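Local coordinates for protein type II restriction enzyme MspI (Moraxella sp., PDB 1SA3) that recognises the double-stranded DNA sequence 5'-CCGG-3' and cuts it after the first cytosine, leaving fragments with terminal 5'-phosphates, at residues E134-G139 / I183-T188; F13-L18 / I210-V215; R152-D157 / P239-G244. One frame throughout, in Å; residues are numbered along the deposited sequence.

Contact 1: E134-G139 / I183-T188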
loop_
_atom_site.group_PDB
_atom_site.type_symbol
_atom_site.label_atom_id
_atom_site.label_comp_id
_atom_site.label_asym_id
_atom_site.label_seq_id
_atom_site.Cartn_x
_atom_site.Cartn_y
_atom_site.Cartn_z
ATOM N N GLU E 134 -9.348 6.826 18.054
ATOM C CA GLU E 134 -10.796 6.617 17.941
ATOM C C GLU E 134 -11.212 6.180 16.536
ATOM O O GLU E 134 -12.141 5.385 16.363
ATOM C CB GLU E 134 -11.544 7.897 18.328
ATOM C CG GLU E 134 -11.366 8.332 19.787
ATOM C CD GLU E 134 -12.016 7.378 20.781
ATOM O OE1 GLU E 134 -12.838 6.534 20.361
ATOM O OE2 GLU E 134 -11.711 7.476 21.987
ATOM N N THR E 135 -10.521 6.703 15.533
ATOM C CA THR E 135 -10.817 6.368 14.149
ATOM C C THR E 135 -10.496 4.896 13.900
ATOM O O THR E 135 -11.267 4.178 13.259
ATOM C CB THR E 135 -9.997 7.251 13.205
ATOM O OG1 THR E 135 -10.254 8.623 13.520
ATOM C CG2 THR E 135 -10.368 6.996 11.747
ATOM N N ILE E 136 -9.354 4.450 14.412
ATOM C CA ILE E 136 -8.934 3.059 14.259
ATOM C C ILE E 136 -9.930 2.118 14.946
ATOM O O ILE E 136 -10.417 1.149 14.351
ATOM C CB ILE E 136 -7.558 2.828 14.905
ATOM C CG1 ILE E 136 -6.521 3.750 14.262
ATOM C CG2 ILE E 136 -7.168 1.368 14.775
ATOM C CD1 ILE E 136 -5.191 3.792 14.992
ATOM N N CYS E 137 -10.217 2.402 16.212
ATOM C CA CYS E 137 -11.131 1.571 16.977
ATOM C C CYS E 137 -12.494 1.485 16.301
ATOM O O CYS E 137 -13.098 0.416 16.249
ATOM C CB CYS E 137 -11.251 2.112 18.409
ATOM S SG CYS E 137 -9.741 1.824 19.389
ATOM N N THR E 138 -12.962 2.603 15.757
ATOM C CA THR E 138 -14.248 2.633 15.073
ATOM C C THR E 138 -14.209 1.762 13.812
ATOM O O THR E 138 -15.132 0.984 13.557
ATOM C CB THR E 138 -14.632 4.079 14.723
ATOM O OG1 THR E 138 -14.894 4.795 15.935
ATOM C CG2 THR E 138 -15.859 4.121 13.842
ATOM N N GLY E 139 -13.133 1.870 13.040
ATOM C CA GLY E 139 -13.023 1.062 11.840
ATOM C C GLY E 139 -12.809 -0.422 12.103
ATOM O O GLY E 139 -13.351 -1.258 11.387
ATOM N N ILE E 183 -5.148 -4.943 10.454
ATOM C CA ILE E 183 -4.271 -4.797 9.299
ATOM C C ILE E 183 -5.034 -4.393 8.043
ATOM O O ILE E 183 -4.661 -3.442 7.359
ATOM C CB ILE E 183 -3.512 -6.098 8.998
ATOM C CG1 ILE E 183 -2.670 -6.502 10.207
ATOM C CG2 ILE E 183 -2.609 -5.894 7.790
ATOM C CD1 ILE E 183 -2.208 -7.937 10.183
ATOM N N ARG E 184 -6.099 -5.123 7.741
ATOM C CA ARG E 184 -6.894 -4.837 6.552
ATOM C C ARG E 184 -7.457 -3.418 6.588
ATOM O O ARG E 184 -7.433 -2.708 5.582
ATOM C CB ARG E 184 -8.029 -5.864 6.424
ATOM C CG ARG E 184 -8.795 -5.807 5.117
ATOM C CD ARG E 184 -9.848 -6.918 5.056
ATOM N NE ARG E 184 -9.250 -8.251 5.063
ATOM C CZ ARG E 184 -8.721 -8.850 4.002
ATOM N NH1 ARG E 184 -8.711 -8.239 2.825
ATOM N NH2 ARG E 184 -8.203 -10.070 4.113
ATOM N N TRP E 185 -7.947 -2.985 7.748
ATOM C CA TRP E 185 -8.504 -1.644 7.841
ATOM C C TRP E 185 -7.429 -0.564 7.694
ATOM O O TRP E 185 -7.654 0.458 7.049
ATOM C CB TRP E 185 -9.245 -1.449 9.165
ATOM C CG TRP E 185 -9.879 -0.106 9.253
ATOM C CD1 TRP E 185 -11.112 0.254 8.792
ATOM C CD2 TRP E 185 -9.277 1.087 9.762
ATOM N NE1 TRP E 185 -11.314 1.599 8.981
ATOM C CE2 TRP E 185 -10.203 2.135 9.574
ATOM C CE3 TRP E 185 -8.042 1.371 10.358
ATOM C CZ2 TRP E 185 -9.932 3.454 9.960
ATOM C CZ3 TRP E 185 -7.771 2.679 10.742
ATOM C CH2 TRP E 185 -8.713 3.705 10.540
ATOM N N CYS E 186 -6.262 -0.791 8.287
ATOM C CA CYS E 186 -5.178 0.181 8.195
ATOM C C CYS E 186 -4.739 0.457 6.757
ATOM O O CYS E 186 -4.476 1.605 6.401
ATOM C CB CYS E 186 -3.960 -0.286 8.997
ATOM S SG CYS E 186 -4.054 0.077 10.756
ATOM N N VAL E 187 -4.657 -0.590 5.938
ATOM C CA VAL E 187 -4.227 -0.425 4.548
ATOM C C VAL E 187 -5.346 -0.246 3.524
ATOM O O VAL E 187 -5.073 0.139 2.392
ATOM C CB VAL E 187 -3.315 -1.599 4.084
ATOM C CG1 VAL E 187 -2.081 -1.663 4.966
ATOM C CG2 VAL E 187 -4.067 -2.933 4.134
ATOM N N THR E 188 -6.602 -0.503 3.899
ATOM C CA THR E 188 -7.696 -0.341 2.932
ATOM C C THR E 188 -8.852 0.540 3.379
ATOM O O THR E 188 -9.670 0.950 2.557
ATOM C CB THR E 188 -8.335 -1.689 2.545
ATOM O OG1 THR E 188 -9.062 -2.205 3.671
ATOM C CG2 THR E 188 -7.275 -2.681 2.088
#

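Contact 2: F13-L18 / I210-V215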
loop_
_atom_site.group_PDB
_atom_site.type_symbol
_atom_site.label_atom_id
_atom_site.label_comp_id
_atom_site.label_asym_id
_atom_site.label_seq_id
_atom_site.Cartn_x
_atom_site.Cartn_y
_atom_site.Cartn_z
ATOM N N PHE E 13 9.569 13.594 -16.135
ATOM C CA PHE E 13 9.471 14.127 -14.775
ATOM C C PHE E 13 10.710 14.916 -14.332
ATOM O O PHE E 13 10.827 15.302 -13.166
ATOM C CB PHE E 13 9.186 12.996 -13.770
ATOM C CG PHE E 13 7.755 12.508 -13.782
ATOM C CD1 PHE E 13 7.340 11.541 -14.691
ATOM C CD2 PHE E 13 6.821 13.025 -12.884
ATOM C CE1 PHE E 13 6.013 11.094 -14.709
ATOM C CE2 PHE E 13 5.490 12.588 -12.890
ATOM C CZ PHE E 13 5.084 11.620 -13.804
ATOM N N GLY E 14 11.629 15.152 -15.265
ATOM C CA GLY E 14 12.834 15.918 -14.968
ATOM C C GLY E 14 13.631 15.488 -13.752
ATOM O O GLY E 14 14.235 16.325 -13.073
ATOM N N ILE E 15 13.655 14.185 -13.486
ATOM C CA ILE E 15 14.374 13.654 -12.336
ATOM C C ILE E 15 15.845 14.059 -12.330
ATOM O O ILE E 15 16.353 14.568 -11.332
ATOM C CB ILE E 15 14.300 12.104 -12.285
ATOM C CG1 ILE E 15 12.841 11.641 -12.190
ATOM C CG2 ILE E 15 15.097 11.580 -11.099
ATOM C CD1 ILE E 15 12.079 12.198 -11.002
ATOM N N ASP E 16 16.528 13.838 -13.448
ATOM C CA ASP E 16 17.942 14.163 -13.528
ATOM C C ASP E 16 18.267 15.649 -13.475
ATOM O O ASP E 16 19.434 16.015 -13.360
ATOM C CB ASP E 16 18.565 13.532 -14.773
ATOM C CG ASP E 16 18.485 12.013 -14.757
ATOM O OD1 ASP E 16 18.508 11.423 -13.654
ATOM O OD2 ASP E 16 18.415 11.407 -15.844
ATOM N N GLN E 17 17.253 16.506 -13.552
ATOM C CA GLN E 17 17.482 17.950 -13.476
ATOM C C GLN E 17 17.323 18.436 -12.040
ATOM O O GLN E 17 17.596 19.598 -11.734
ATOM C CB GLN E 17 16.498 18.718 -14.363
ATOM C CG GLN E 17 16.826 18.731 -15.851
ATOM C CD GLN E 17 16.877 17.345 -16.462
ATOM O OE1 GLN E 17 17.897 16.656 -16.387
ATOM N NE2 GLN E 17 15.771 16.925 -17.065
ATOM N N LEU E 18 16.875 17.544 -11.160
ATOM C CA LEU E 18 16.680 17.901 -9.760
ATOM C C LEU E 18 17.957 17.736 -8.954
ATOM O O LEU E 18 18.536 16.644 -8.901
ATOM C CB LEU E 18 15.567 17.050 -9.132
ATOM C CG LEU E 18 14.134 17.297 -9.611
ATOM C CD1 LEU E 18 13.185 16.290 -8.956
ATOM C CD2 LEU E 18 13.719 18.726 -9.278
ATOM N N ILE E 210 16.174 2.850 -4.911
ATOM C CA ILE E 210 17.337 3.275 -4.143
ATOM C C ILE E 210 18.215 4.199 -4.976
ATOM O O ILE E 210 18.508 3.920 -6.140
ATOM C CB ILE E 210 18.150 2.058 -3.662
ATOM C CG1 ILE E 210 17.254 1.148 -2.820
ATOM C CG2 ILE E 210 19.326 2.521 -2.813
ATOM C CD1 ILE E 210 17.901 -0.146 -2.383
ATOM N N ASP E 211 18.623 5.308 -4.365
ATOM C CA ASP E 211 19.445 6.311 -5.030
ATOM C C ASP E 211 18.781 6.741 -6.326
ATOM O O ASP E 211 19.437 6.880 -7.364
ATOM C CB ASP E 211 20.856 5.774 -5.303
ATOM C CG ASP E 211 21.617 5.470 -4.026
ATOM O OD1 ASP E 211 21.415 6.197 -3.030
ATOM O OD2 ASP E 211 22.421 4.516 -4.020
ATOM N N ARG E 212 17.465 6.938 -6.243
ATOM C CA ARG E 212 16.633 7.378 -7.358
ATOM C C ARG E 212 16.348 6.345 -8.440
ATOM O O ARG E 212 15.557 6.618 -9.342
ATOM C CB ARG E 212 17.242 8.605 -8.036
ATOM C CG ARG E 212 17.392 9.831 -7.153
ATOM C CD ARG E 212 17.780 11.019 -8.013
ATOM N NE ARG E 212 17.846 12.260 -7.251
ATOM C CZ ARG E 212 17.960 13.466 -7.798
ATOM N NH1 ARG E 212 18.018 13.605 -9.120
ATOM N NH2 ARG E 212 18.018 14.537 -7.020
ATOM N N GLU E 213 16.962 5.168 -8.358
ATOM C CA GLU E 213 16.762 4.159 -9.399
ATOM C C GLU E 213 15.947 2.932 -9.011
ATOM O O GLU E 213 15.962 2.499 -7.866
ATOM C CB GLU E 213 18.118 3.690 -9.934
ATOM C CG GLU E 213 19.032 4.822 -10.416
ATOM C CD GLU E 213 18.442 5.607 -11.569
ATOM O OE1 GLU E 213 17.985 4.985 -12.549
ATOM O OE2 GLU E 213 18.442 6.853 -11.506
ATOM N N TYR E 214 15.260 2.367 -10.003
ATOM C CA TYR E 214 14.444 1.169 -9.823
ATOM C C TYR E 214 15.287 -0.018 -9.367
ATOM O O TYR E 214 16.380 -0.251 -9.890
ATOM C CB TYR E 214 13.768 0.801 -11.148
ATOM C CG TYR E 214 12.950 -0.472 -11.098
ATOM C CD1 TYR E 214 11.610 -0.445 -10.707
ATOM C CD2 TYR E 214 13.507 -1.701 -11.455
ATOM C CE1 TYR E 214 10.844 -1.603 -10.676
ATOM C CE2 TYR E 214 12.743 -2.874 -11.430
ATOM C CZ TYR E 214 11.410 -2.812 -11.040
ATOM O OH TYR E 214 10.624 -3.950 -11.028
ATOM N N VAL E 215 14.790 -0.766 -8.390
ATOM C CA VAL E 215 15.495 -1.947 -7.926
ATOM C C VAL E 215 14.619 -3.166 -8.179
ATOM O O VAL E 215 15.055 -4.125 -8.806
ATOM C CB VAL E 215 15.836 -1.861 -6.439
ATOM C CG1 VAL E 215 16.547 -3.136 -5.995
ATOM C CG2 VAL E 215 16.731 -0.648 -6.193
HETATM O O HOH W 1 18.899 11.611 -11.050
#

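Contact 3: R152-D157 / P239-G244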
loop_
_atom_site.group_PDB
_atom_site.type_symbol
_atom_site.label_atom_id
_atom_site.label_comp_id
_atom_site.label_asym_id
_atom_site.label_seq_id
_atom_site.Cartn_x
_atom_site.Cartn_y
_atom_site.Cartn_z
ATOM N N ARG E 152 -4.418 4.043 22.987
ATOM C CA ARG E 152 -4.373 5.486 23.207
ATOM C C ARG E 152 -3.085 5.887 23.919
ATOM O O ARG E 152 -2.543 6.958 23.660
ATOM C CB ARG E 152 -5.571 5.960 24.042
ATOM C CG ARG E 152 -5.762 7.477 24.039
ATOM C CD ARG E 152 -6.615 7.969 25.210
ATOM N NE ARG E 152 -7.915 7.313 25.291
ATOM C CZ ARG E 152 -8.899 7.449 24.403
ATOM N NH1 ARG E 152 -8.750 8.225 23.341
ATOM N NH2 ARG E 152 -10.045 6.807 24.587
ATOM N N LYS E 153 -2.608 5.039 24.828
ATOM C CA LYS E 153 -1.378 5.331 25.553
ATOM C C LYS E 153 -0.229 5.416 24.557
ATOM O O LYS E 153 0.633 6.287 24.664
ATOM C CB LYS E 153 -1.066 4.240 26.579
ATOM C CG LYS E 153 0.255 4.469 27.315
ATOM C CD LYS E 153 0.536 3.385 28.351
ATOM C CE LYS E 153 1.876 3.609 29.051
ATOM N NZ LYS E 153 1.965 4.964 29.685
ATOM N N HIS E 154 -0.227 4.497 23.596
ATOM C CA HIS E 154 0.809 4.466 22.569
ATOM C C HIS E 154 0.735 5.766 21.768
ATOM O O HIS E 154 1.757 6.390 21.473
ATOM C CB HIS E 154 0.592 3.270 21.644
ATOM C CG HIS E 154 1.812 2.873 20.871
ATOM N ND1 HIS E 154 2.402 3.696 19.937
ATOM C CD2 HIS E 154 2.563 1.747 20.911
ATOM C CE1 HIS E 154 3.466 3.094 19.436
ATOM N NE2 HIS E 154 3.585 1.909 20.010
ATOM N N GLN E 155 -0.480 6.177 21.417
ATOM C CA GLN E 155 -0.656 7.409 20.663
ATOM C C GLN E 155 -0.127 8.594 21.458
ATOM O O GLN E 155 0.642 9.404 20.941
ATOM C CB GLN E 155 -2.135 7.622 20.327
ATOM C CG GLN E 155 -2.471 8.998 19.749
ATOM C CD GLN E 155 -3.875 9.053 19.145
ATOM O OE1 GLN E 155 -4.161 8.388 18.145
ATOM N NE2 GLN E 155 -4.755 9.841 19.756
ATOM N N ASN E 156 -0.517 8.693 22.723
ATOM C CA ASN E 156 -0.061 9.811 23.539
ATOM C C ASN E 156 1.433 9.854 23.809
ATOM O O ASN E 156 2.018 10.933 23.849
ATOM C CB ASN E 156 -0.817 9.843 24.871
ATOM C CG ASN E 156 -2.231 10.349 24.713
ATOM O OD1 ASN E 156 -2.487 11.275 23.938
ATOM N ND2 ASN E 156 -3.159 9.756 25.452
ATOM N N ASP E 157 2.050 8.692 24.005
ATOM C CA ASP E 157 3.480 8.630 24.283
ATOM C C ASP E 157 4.321 8.725 23.008
ATOM O O ASP E 157 5.505 9.057 23.061
ATOM C CB ASP E 157 3.830 7.327 25.018
ATOM C CG ASP E 157 3.259 7.270 26.430
ATOM O OD1 ASP E 157 2.821 8.313 26.949
ATOM O OD2 ASP E 157 3.266 6.174 27.026
ATOM N N PRO E 239 6.133 -8.467 16.511
ATOM C CA PRO E 239 6.192 -7.127 15.905
ATOM C C PRO E 239 4.812 -6.472 15.820
ATOM O O PRO E 239 3.825 -7.134 15.508
ATOM C CB PRO E 239 6.776 -7.403 14.522
ATOM C CG PRO E 239 7.632 -8.610 14.751
ATOM C CD PRO E 239 6.760 -9.466 15.627
ATOM N N GLY E 240 4.753 -5.175 16.095
ATOM C CA GLY E 240 3.488 -4.465 16.032
ATOM C C GLY E 240 2.409 -5.085 16.903
ATOM O O GLY E 240 1.239 -5.092 16.535
ATOM N N PHE E 241 2.798 -5.611 18.059
ATOM C CA PHE E 241 1.842 -6.231 18.968
ATOM C C PHE E 241 1.056 -7.324 18.256
ATOM O O PHE E 241 -0.145 -7.497 18.472
ATOM C CB PHE E 241 0.912 -5.155 19.539
ATOM C CG PHE E 241 1.653 -4.063 20.256
ATOM C CD1 PHE E 241 2.265 -4.315 21.484
ATOM C CD2 PHE E 241 1.823 -2.816 19.667
ATOM C CE1 PHE E 241 3.043 -3.338 22.110
ATOM C CE2 PHE E 241 2.596 -1.835 20.281
ATOM C CZ PHE E 241 3.211 -2.099 21.510
ATOM N N GLY E 242 1.757 -8.059 17.399
ATOM C CA GLY E 242 1.140 -9.152 16.672
ATOM C C GLY E 242 0.570 -8.808 15.309
ATOM O O GLY E 242 0.220 -9.710 14.545
ATOM N N THR E 243 0.477 -7.515 14.994
ATOM C CA THR E 243 -0.071 -7.094 13.703
ATOM C C THR E 243 0.946 -7.130 12.571
ATOM O O THR E 243 0.565 -7.145 11.405
ATOM C CB THR E 243 -0.618 -5.652 13.733
ATOM O OG1 THR E 243 0.440 -4.758 14.090
ATOM C CG2 THR E 243 -1.765 -5.522 14.709
ATOM N N GLY E 244 2.232 -7.122 12.903
ATOM C CA GLY E 244 3.246 -7.142 11.862
ATOM C C GLY E 244 3.484 -5.765 11.249
ATOM O O GLY E 244 4.308 -5.596 10.347
#

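Contact 1: E134-G139 / I183-T188
One residue before Trp-185, whose indole meets Thr-135, Ile-136 and Gly-139, the carbonyl oxygen Arg-184 O is gripped twice by one residue. Thr-188 OG1 donates to it at 2.6 Å, standing 45° out of the carbonyl plane, while Thr-188 N approaches from the opposite face at 2.9 Å. The two donors satisfy Arg-184 O within the last turn of helix 179-188.

The meeting of the indole with the neighbouring helix shows how a single large ring can span the distance between two helices. With CG anti to the backbone N (chi1 -177°), Trp-185 reaches out from 179-188 and sets its pyrrole end against the place where Gly-139 has no side chain. Gly-139 CA lies over the five-membered ring, 3.7 Å from its centroid, in a CH-pi contact offset toward the rim; the nearest pair is Gly-139 CA and Trp-185 NE1, 3.4 Å apart. One helical turn back, the benzene end takes over. Trp-185 CZ2 comes within 3.6 Å of Thr-135 O, an oxygen already accepting the helical N-H of Gly-139. Both branched side chains cross the indole at about a right angle: the methyl Thr-135 CG2 touches Trp-185 CH2, and Ile-136 CG1 meets Trp-185 CZ3 at 3.9 Å.

Tyr-131 adds its ring to the indole at an incline, and Ile-136 continues onto Met-258 and Phe-260. The axes of the segments 134-139 and 183-188 approach to 10.1 Å with 119° between their directions, a steep crossing bridged by tryptophan where a glycine lets the ring come close. It is a glycine-against-tryptophan helix-helix contact, partly buried, beside the small antiparallel sheet that contains strands 127-131 and 258-261.

Contact 2: F13-L18 / I210-V215
Arg-212 lies alongside Ile-15 and points the opposite way, and its guanidinium arrives end-on at the backbone of Leu-18. The chain is extended from CG to NE, and its aliphatic part shares the flank of the isoleucine: Ile-15 CG2 is 4.1 Å from Arg-212 CD. At the far end both terminal nitrogens converge on one acceptor. Arg-212 NH2 donates to Leu-18 O at 2.9 Å with an N-H...O angle of 152°, and Arg-212 NH1 reaches the same oxygen at 3.1 Å, less straight at 140°. The oxygen lies almost in the guanidinium plane, but the two donors meet its carbonyl differently, NH1 tilted 16° from the carbonyl plane and NH2 well above it.

Asp-16 joins through a water, which donates to Asp-16 OD1 at 2.6 Å and accepts from Arg-212 NH1. The same carboxylate oxygen has a direct salt bridge to Arg-2, which also pairs with Glu-213.

Two backbone features present these groups. Gly-14, with positive phi, closes helix 4-12 in a Schellman motif and leads into the 3-10 turn 15-17. On the other segment, Arg-212 occupies the third position of a type I' turn joining strands 203-210 and 213-221, and its own carbonyl oxygen is bonded to Tyr-10 OH.

The outcome is a beta-hairpin tip tied to the N-terminal loop by a charged group gripping a neutral carbonyl. The guanidinium charge probably polarises Leu-18 C=O; Asp-16, whose direct partner is Arg-2, may offset it weakly through the water.

Contact 3: R152-D157 / P239-G244
His-154 and Phe-241 meet rim to rim, and the two rings carry the whole contact across these segments. The closest atoms are His-154 CD2 and Phe-241 CE2, 3.6 Å apart, with Phe-241 CZ a little further from the same imidazole carbon. The planes stand almost perpendicular, at 89°, and the centroids are 5.8 Å apart, yet neither ring lies over the face of the other. His-154 NE2 sits at the edge of the phenyl ring and in its plane. Only 66 Å² is buried, which makes this a glancing touch and not a stack.

The next shell surrounds both rings and probably helps to fix their pose: Trp-247 makes edge-to-face pairs with both, completing a cluster of three rings, while Phe-241 also packs on Leu-171 and Thr-172 of helix 165-175, and His-154 on Met-258. The imidazole leaves helix 146-157 with CG anti to the backbone N (chi1 -160°), which carries the ring across to the loop.

Further out, the loop is wound tightly by its own backbone. Pro-239 O accepts from Gly-242 N at 3.0 Å and from Gly-244 N at 3.1 Å, reached from opposite faces of its carbonyl plane. Gly-240 O is likewise held twice, by Thr-243 N and by Thr-243 OG1 at 2.6 Å, and that hydroxyl has a further hydrogen bond to Trp-247 NE1. The loop's fold and the third ring are thus coupled. On the helix, Lys-153 NZ forms a salt bridge with Asp-157 OD2, one turn on, using the syn lone pair of that oxygen.

His-154 also packs against a phosphate of the bound DNA, which places this edge of the small aromatic cluster, where a helix end joins a glycine-rich loop, beside the DNA.

Overall arrangement
From the N terminus, the loop after helix 4-12 enters contact 2 first, and its partner, the hairpin tip at 210-215, comes almost two hundred residues later. Contact 1, which joins helix 133-140 to helix 179-188, is nested inside that long loop. Contact 3 begins within contact 1, on helix 146-157, and ends beyond contact 2, in the loop before strand 246-249; it therefore crosses both. Contacts 1 and 3 are neighbours, about 13 Å between centres, touching through the salt bridge of Glu-134 with Arg-152. The centre of contact 2 lies more than 30 Å from either of theirs, tying the N-terminal region to the edge of the five-stranded sheet, while the others knit the helices around the three-stranded one.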